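Protein toll (Drosophila melanogaster, PDB 4LXR) serves as the cell-surface receptor for cleaved Spätzle, switching on Toll signalling in dorsal-ventral patterning of the embryo and in antifungal innate immunity. Local coordinates at residues A[440-445]-A[449-454]; A[490-495]-A[500-505]. All coordinates share one frame; numbering follows the deposited sequence.

Interaction 1 of 2, residues A[440-445]-A[449-454]. With NAG (2-acetamido-2-deoxy-beta-D-glucopyranose), chain F.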
loop_
_atom_site.group_PDB
_atom_site.type_symbol
_atom_site.label_atom_id
_atom_site.label_comp_id
_atom_site.label_asym_id
_atom_site.label_seq_id
_atom_site.Cartn_x
_atom_site.Cartn_y
_atom_site.Cartn_z
ATOM N N SER A 440 -16.945 -21.139 8.849
ATOM C CA SER A 440 -17.281 -19.720 8.891
ATOM C C SER A 440 -18.450 -19.416 7.940
ATOM O O SER A 440 -18.771 -20.227 7.076
ATOM C CB SER A 440 -16.062 -18.887 8.491
ATOM O OG SER A 440 -15.995 -18.725 7.080
ATOM N N PRO A 441 -19.095 -18.245 8.103
ATOM C CA PRO A 441 -20.154 -17.817 7.173
ATOM C C PRO A 441 -19.668 -17.677 5.725
ATOM O O PRO A 441 -20.477 -17.603 4.794
ATOM C CB PRO A 441 -20.567 -16.437 7.718
ATOM C CG PRO A 441 -20.235 -16.486 9.161
ATOM C CD PRO A 441 -18.990 -17.342 9.267
ATOM N N PHE A 442 -18.355 -17.639 5.541
ATOM C CA PHE A 442 -17.761 -17.455 4.221
ATOM C C PHE A 442 -17.609 -18.777 3.477
ATOM O O PHE A 442 -17.186 -18.804 2.318
ATOM C CB PHE A 442 -16.407 -16.773 4.380
ATOM C CG PHE A 442 -16.453 -15.589 5.291
ATOM C CD1 PHE A 442 -17.400 -14.588 5.098
ATOM C CD2 PHE A 442 -15.599 -15.494 6.373
ATOM C CE1 PHE A 442 -17.468 -13.507 5.956
ATOM C CE2 PHE A 442 -15.663 -14.410 7.228
ATOM C CZ PHE A 442 -16.592 -13.418 7.015
ATOM N N GLY A 443 -17.979 -19.863 4.154
ATOM C CA GLY A 443 -17.711 -21.213 3.693
ATOM C C GLY A 443 -18.324 -21.601 2.369
ATOM O O GLY A 443 -17.875 -22.561 1.742
ATOM N N TYR A 444 -19.345 -20.863 1.940
ATOM C CA TYR A 444 -20.021 -21.166 0.684
ATOM C C TYR A 444 -19.167 -20.746 -0.494
ATOM O O TYR A 444 -19.349 -21.219 -1.615
ATOM C CB TYR A 444 -21.396 -20.481 0.620
ATOM C CG TYR A 444 -22.383 -21.046 1.618
ATOM C CD1 TYR A 444 -23.021 -22.256 1.379
ATOM C CD2 TYR A 444 -22.660 -20.382 2.806
ATOM C CE1 TYR A 444 -23.920 -22.796 2.296
ATOM C CE2 TYR A 444 -23.562 -20.915 3.736
ATOM C CZ TYR A 444 -24.187 -22.119 3.465
ATOM O OH TYR A 444 -25.081 -22.655 4.364
ATOM N N MET A 445 -18.220 -19.857 -0.235
ATOM C CA MET A 445 -17.484 -19.229 -1.319
ATOM C C MET A 445 -16.161 -19.937 -1.566
ATOM O O MET A 445 -15.084 -19.403 -1.279
ATOM C CB MET A 445 -17.315 -17.731 -1.049
ATOM C CG MET A 445 -18.659 -17.035 -0.932
ATOM S SD MET A 445 -18.579 -15.254 -0.694
ATOM C CE MET A 445 -18.053 -15.164 1.016
ATOM N N LEU A 449 -10.908 -15.502 -3.393
ATOM C CA LEU A 449 -9.490 -15.222 -3.626
ATOM C C LEU A 449 -8.873 -14.379 -2.510
ATOM O O LEU A 449 -7.762 -14.639 -2.054
ATOM C CB LEU A 449 -9.295 -14.519 -4.987
ATOM C CG LEU A 449 -9.743 -15.314 -6.226
ATOM C CD1 LEU A 449 -9.515 -14.568 -7.529
ATOM C CD2 LEU A 449 -9.066 -16.696 -6.272
ATOM N N THR A 450 -9.584 -13.343 -2.091
ATOM C CA THR A 450 -9.117 -12.481 -1.021
ATOM C C THR A 450 -10.113 -12.513 0.123
ATOM O O THR A 450 -11.302 -12.220 -0.055
ATOM C CB THR A 450 -8.996 -11.026 -1.471
ATOM O OG1 THR A 450 -8.121 -10.922 -2.597
ATOM C CG2 THR A 450 -8.472 -10.156 -0.329
ATOM N N LEU A 451 -9.622 -12.868 1.301
ATOM C CA LEU A 451 -10.399 -12.728 2.517
ATOM C C LEU A 451 -9.591 -11.874 3.480
ATOM O O LEU A 451 -8.635 -12.342 4.102
ATOM C CB LEU A 451 -10.708 -14.096 3.137
ATOM C CG LEU A 451 -11.538 -14.074 4.424
ATOM C CD1 LEU A 451 -12.777 -13.181 4.275
ATOM C CD2 LEU A 451 -11.927 -15.500 4.840
ATOM N N ASN A 452 -9.981 -10.615 3.599
ATOM C CA ASN A 452 -9.297 -9.693 4.486
ATOM C C ASN A 452 -10.120 -9.440 5.742
ATOM O O ASN A 452 -11.148 -8.758 5.688
ATOM C CB ASN A 452 -9.013 -8.397 3.734
ATOM C CG ASN A 452 -8.300 -7.371 4.575
ATOM O OD1 ASN A 452 -7.920 -7.633 5.716
ATOM N ND2 ASN A 452 -8.107 -6.180 4.008
ATOM N N LEU A 453 -9.656 -10.006 6.859
ATOM C CA LEU A 453 -10.319 -9.895 8.152
ATOM C C LEU A 453 -9.427 -9.205 9.172
ATOM O O LEU A 453 -9.590 -9.369 10.378
ATOM C CB LEU A 453 -10.693 -11.275 8.687
ATOM C CG LEU A 453 -11.783 -11.999 7.919
ATOM C CD1 LEU A 453 -11.832 -13.443 8.391
ATOM C CD2 LEU A 453 -13.116 -11.294 8.142
ATOM N N ARG A 454 -8.477 -8.439 8.665
ATOM C CA ARG A 454 -7.547 -7.688 9.488
ATOM C C ARG A 454 -8.264 -6.831 10.536
ATOM O O ARG A 454 -9.248 -6.154 10.215
ATOM C CB ARG A 454 -6.754 -6.812 8.539
ATOM C CG ARG A 454 -6.017 -5.652 9.123
ATOM C CD ARG A 454 -5.203 -5.022 7.995
ATOM N NE ARG A 454 -3.874 -4.631 8.428
ATOM C CZ ARG A 454 -2.754 -5.240 8.070
ATOM N NH1 ARG A 454 -2.775 -6.283 7.249
ATOM N NH2 ARG A 454 -1.608 -4.795 8.539
HETATM C C1 NAG F . 1.343 -8.704 7.556
HETATM C C2 NAG F . 2.390 -8.381 6.478
HETATM C C3 NAG F . 3.530 -7.534 7.060
HETATM C C4 NAG F . 2.998 -6.362 7.879
HETATM C C5 NAG F . 1.955 -6.863 8.869
HETATM C C6 NAG F . 1.330 -5.765 9.698
HETATM C C7 NAG F . 2.929 -9.860 4.585
HETATM C C8 NAG F . 2.372 -8.789 3.698
HETATM N N2 NAG F . 2.916 -9.603 5.898
HETATM O O3 NAG F . 4.338 -7.060 5.990
HETATM O O4 NAG F . 4.036 -5.787 8.669
HETATM O O5 NAG F . 0.898 -7.511 8.156
HETATM O O6 NAG F . 0.593 -4.865 8.883
HETATM O O7 NAG F . 3.380 -10.908 4.137
#

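Interaction 2 of 2, residues A[490-495]-A[500-505]. With NAG (2-acetamido-2-deoxy-beta-D-glucopyranose), chain F; NAG (2-acetamido-2-deoxy-beta-D-glucopyranose), chain B.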
loop_
_atom_site.group_PDB
_atom_site.type_symbol
_atom_site.label_atom_id
_atom_site.label_comp_id
_atom_site.label_asym_id
_atom_site.label_seq_id
_atom_site.Cartn_x
_atom_site.Cartn_y
_atom_site.Cartn_z
ATOM N N LEU A 490 -2.177 -24.432 10.549
ATOM C CA LEU A 490 -1.408 -24.014 9.377
ATOM C C LEU A 490 -1.655 -24.901 8.164
ATOM O O LEU A 490 -1.019 -24.721 7.130
ATOM C CB LEU A 490 0.102 -24.001 9.670
ATOM C CG LEU A 490 0.659 -23.289 10.908
ATOM C CD1 LEU A 490 2.120 -23.665 11.083
ATOM C CD2 LEU A 490 0.501 -21.776 10.839
ATOM N N ALA A 491 -2.577 -25.851 8.276
ATOM C CA ALA A 491 -2.786 -26.807 7.189
ATOM C C ALA A 491 -3.751 -26.321 6.101
ATOM O O ALA A 491 -4.795 -26.938 5.872
ATOM C CB ALA A 491 -3.228 -28.164 7.740
ATOM N N PHE A 492 -3.388 -25.230 5.424
ATOM C CA PHE A 492 -4.213 -24.676 4.345
ATOM C C PHE A 492 -3.966 -25.461 3.053
ATOM O O PHE A 492 -2.818 -25.697 2.686
ATOM C CB PHE A 492 -3.894 -23.193 4.107
ATOM C CG PHE A 492 -4.132 -22.305 5.298
ATOM C CD1 PHE A 492 -5.368 -21.696 5.492
ATOM C CD2 PHE A 492 -3.121 -22.057 6.212
ATOM C CE1 PHE A 492 -5.589 -20.871 6.585
ATOM C CE2 PHE A 492 -3.341 -21.227 7.314
ATOM C CZ PHE A 492 -4.580 -20.630 7.494
ATOM N N LEU A 493 -5.036 -25.835 2.355
ATOM C CA LEU A 493 -4.921 -26.710 1.185
ATOM C C LEU A 493 -4.897 -25.970 -0.157
ATOM O O LEU A 493 -4.797 -26.595 -1.215
ATOM C CB LEU A 493 -6.057 -27.741 1.179
ATOM C CG LEU A 493 -5.832 -29.101 1.848
ATOM C CD1 LEU A 493 -5.076 -28.978 3.167
ATOM C CD2 LEU A 493 -7.172 -29.793 2.054
ATOM N N SER A 494 -4.978 -24.646 -0.122
ATOM C CA SER A 494 -5.005 -23.869 -1.363
ATOM C C SER A 494 -3.720 -23.979 -2.201
ATOM O O SER A 494 -2.605 -23.916 -1.679
ATOM C CB SER A 494 -5.327 -22.401 -1.083
ATOM O OG SER A 494 -5.163 -21.638 -2.263
ATOM N N GLN A 495 -3.895 -24.114 -3.512
ATOM C CA GLN A 495 -2.774 -24.297 -4.427
ATOM C C GLN A 495 -2.510 -23.047 -5.260
ATOM O O GLN A 495 -1.867 -23.116 -6.308
ATOM C CB GLN A 495 -3.039 -25.494 -5.348
ATOM C CG GLN A 495 -2.718 -26.852 -4.730
ATOM C CD GLN A 495 -1.305 -27.316 -5.057
ATOM O OE1 GLN A 495 -0.332 -26.597 -4.827
ATOM N NE2 GLN A 495 -1.189 -28.518 -5.615
ATOM N N VAL A 500 -0.916 -15.920 4.175
ATOM C CA VAL A 500 -1.703 -15.687 5.367
ATOM C C VAL A 500 -0.919 -14.773 6.287
ATOM O O VAL A 500 0.261 -15.011 6.538
ATOM C CB VAL A 500 -1.992 -17.012 6.085
ATOM C CG1 VAL A 500 -2.838 -16.772 7.342
ATOM C CG2 VAL A 500 -2.679 -17.986 5.131
ATOM N N ASN A 501 -1.574 -13.733 6.788
ATOM C CA ASN A 501 -0.959 -12.810 7.732
ATOM C C ASN A 501 -1.508 -13.067 9.118
ATOM O O ASN A 501 -2.695 -12.878 9.349
ATOM C CB ASN A 501 -1.258 -11.364 7.326
ATOM C CG ASN A 501 -0.250 -10.376 7.881
ATOM O OD1 ASN A 501 0.075 -10.411 9.067
ATOM N ND2 ASN A 501 0.253 -9.491 7.018
ATOM N N MET A 502 -0.659 -13.506 10.046
ATOM C CA MET A 502 -1.107 -13.686 11.428
ATOM C C MET A 502 -0.309 -12.823 12.386
ATOM O O MET A 502 -0.160 -13.172 13.562
ATOM C CB MET A 502 -1.018 -15.143 11.869
ATOM C CG MET A 502 -1.854 -16.092 11.053
ATOM S SD MET A 502 -1.827 -17.690 11.869
ATOM C CE MET A 502 -2.348 -18.784 10.556
ATOM N N THR A 503 0.204 -11.704 11.880
ATOM C CA THR A 503 0.945 -10.765 12.711
ATOM C C THR A 503 0.035 -10.021 13.667
ATOM O O THR A 503 -1.154 -9.859 13.404
ATOM C CB THR A 503 1.690 -9.725 11.876
ATOM O OG1 THR A 503 0.752 -8.982 11.090
ATOM C CG2 THR A 503 2.694 -10.396 10.963
ATOM N N HIS A 504 0.612 -9.586 14.784
ATOM C CA HIS A 504 -0.087 -8.761 15.764
ATOM C C HIS A 504 -1.342 -9.409 16.324
ATOM O O HIS A 504 -2.318 -8.728 16.625
ATOM C CB HIS A 504 -0.403 -7.377 15.188
ATOM C CG HIS A 504 0.815 -6.551 14.917
ATOM N ND1 HIS A 504 1.316 -5.646 15.826
ATOM C CD2 HIS A 504 1.644 -6.510 13.847
ATOM C CE1 HIS A 504 2.396 -5.075 15.325
ATOM N NE2 HIS A 504 2.620 -5.585 14.128
ATOM N N ASN A 505 -1.310 -10.728 16.458
ATOM C CA ASN A 505 -2.349 -11.426 17.192
ATOM C C ASN A 505 -1.956 -11.570 18.665
ATOM O O ASN A 505 -1.159 -10.774 19.174
ATOM C CB ASN A 505 -2.674 -12.768 16.527
ATOM C CG ASN A 505 -3.711 -12.622 15.412
ATOM O OD1 ASN A 505 -4.874 -12.987 15.579
ATOM N ND2 ASN A 505 -3.296 -12.049 14.287
HETATM C C1 NAG F . 1.343 -8.704 7.556
HETATM C C2 NAG F . 2.390 -8.381 6.478
HETATM C C3 NAG F . 3.530 -7.534 7.060
HETATM C C4 NAG F . 2.998 -6.362 7.879
HETATM C C5 NAG F . 1.955 -6.863 8.869
HETATM C C6 NAG F . 1.330 -5.765 9.698
HETATM C C7 NAG F . 2.929 -9.860 4.585
HETATM C C8 NAG F . 2.372 -8.789 3.698
HETATM N N2 NAG F . 2.916 -9.603 5.898
HETATM O O3 NAG F . 4.338 -7.060 5.990
HETATM O O4 NAG F . 4.036 -5.787 8.669
HETATM O O5 NAG F . 0.898 -7.511 8.156
HETATM O O6 NAG F . 0.593 -4.865 8.883
HETATM O O7 NAG F . 3.380 -10.908 4.137
HETATM C C1 NAG B . 4.910 -4.833 8.049
HETATM C C2 NAG B . 5.526 -4.011 9.175
HETATM C C3 NAG B . 6.526 -3.005 8.614
HETATM C C4 NAG B . 7.552 -3.689 7.715
HETATM C C5 NAG B . 6.863 -4.575 6.678
HETATM C C6 NAG B . 7.834 -5.428 5.894
HETATM C C7 NAG B . 4.022 -3.768 11.114
HETATM C C8 NAG B . 2.994 -2.900 11.774
HETATM N N2 NAG B . 4.501 -3.320 9.950
HETATM O O3 NAG B . 7.172 -2.334 9.691
HETATM O O4 NAG B . 8.287 -2.689 7.018
HETATM O O5 NAG B . 5.947 -5.476 7.316
HETATM O O6 NAG B . 7.199 -6.569 5.334
HETATM O O7 NAG B . 4.387 -4.834 11.608
#

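Interaction 1 of 2, residues A[440-445]-A[449-454]
Phe442 reaches from the loop 440-445 to Leu451 in strand 450-452 and Leu453 just after it. Its CB points toward 449-454, and CG stands anti to the carbonyl carbon and beside the backbone N (chi1 -47°), from where the ring extends to the leucines. From CG onward the CD2-CE2 side does the touching. CD2 meets Leu451 CD2 at 4.0 Å, while Leu451 CD1 lies over one face of the ring, displaced toward the rim. One atom further out, CE2 is 4.1 Å from Leu453 CD1 and equally near Leu453 CD2, in the fork of that side chain. Trp465 of helix 463-467 packs on all three residues, and Leu416 of strand 415-417 adds to the apolar surroundings of the ring.

The loop that carries the ring is folded by an ST turn, Phe442 N donating to Ser440 OG at 3.0 Å; the same hydroxyl is bonded to Asp464. On the strand side, Asn452 OD1 closes an Asx turn by accepting from Arg454 N at 3.1 Å. No hydrogen bond joins the segments: their union is wholly apolar and buried, resting on one aromatic ring against two branched side chains inside the extracellular leucine-rich repeat solenoid.

Interaction 2 of 2, residues A[490-495]-A[500-505]
Phe492, Val500, Met502 and Leu490 make the apolar part of this contact, all four buried. The Phe492 ring receives Val500 CG2 over one face in a CH-pi contact, the methyl 4.1 Å from the ring centroid and 15° off the normal, shifted toward the CE2-CZ rim. Met502 comes to the same ring differently: its chain runs extended beyond CG (chi2 -171°) and brings CE to the ring edge, 4.2 Å from Phe492 CE2. That methyl also touches Leu490 CD2 at 4.1 Å, so one atom serves both neighbours. Leu475 of strand 474-476 packs on Phe492 and Val500, and Val529 of strand 527-530 on Leu490 and Met502.

No hydrogen bond crosses the contact; the side-chain bonds made within a segment all belong to 500-505. Asn501 OD1 is gripped by two donors, Thr503 N at 3.1 Å in the carbonyl plane, an Asx turn, and Thr503 OG1 at 2.6 Å, tilted from that plane. Together they fix the rotation of the amide. Asn505 ND2 gives a more bent bond to Thr503 O from above the carbonyl plane, and is also bonded to Leu477 O in the preceding repeat.

The third kind is glycan attachment. Asn501 ND2 is linked covalently to C1 of the first NAG (chain F), and His504 NE2 donates to O7 of the second NAG (chain B) at 3.2 Å, in the plane of the imidazole; Tyr479 stacks on that ring.

Inward Val500 and Met502 alternate with outward, glycosylated Asn501, and Asn505 bonds to the neighbouring repeat. This is the LxLxxN signature of a leucine-rich repeat, with Val500 and Met502 in the leucine positions and Asn505 as its asparagine.

Interaction 1 and interaction 2 follow one another along the solenoid, their centres 13 Å apart and their nearest atoms about 4 Å apart without touching. Strand 474-476 lies between their strands, 450-452 and 499-501, and its Leu475 touches Leu451 of interaction 1 and apolar residues of interaction 2. Both use a phenylalanine from the preceding loop as an apolar bridge to a strand residue and to the second residue after it. The glycan gives a second connection: the sugar carried by Asn501 also lies near Arg454 of 449-454, although the modelled approach is too close to define a bond, and it is hydrogen-bonded to Asp530. Arg454 is salt-bridged to Asp476 on the intervening strand.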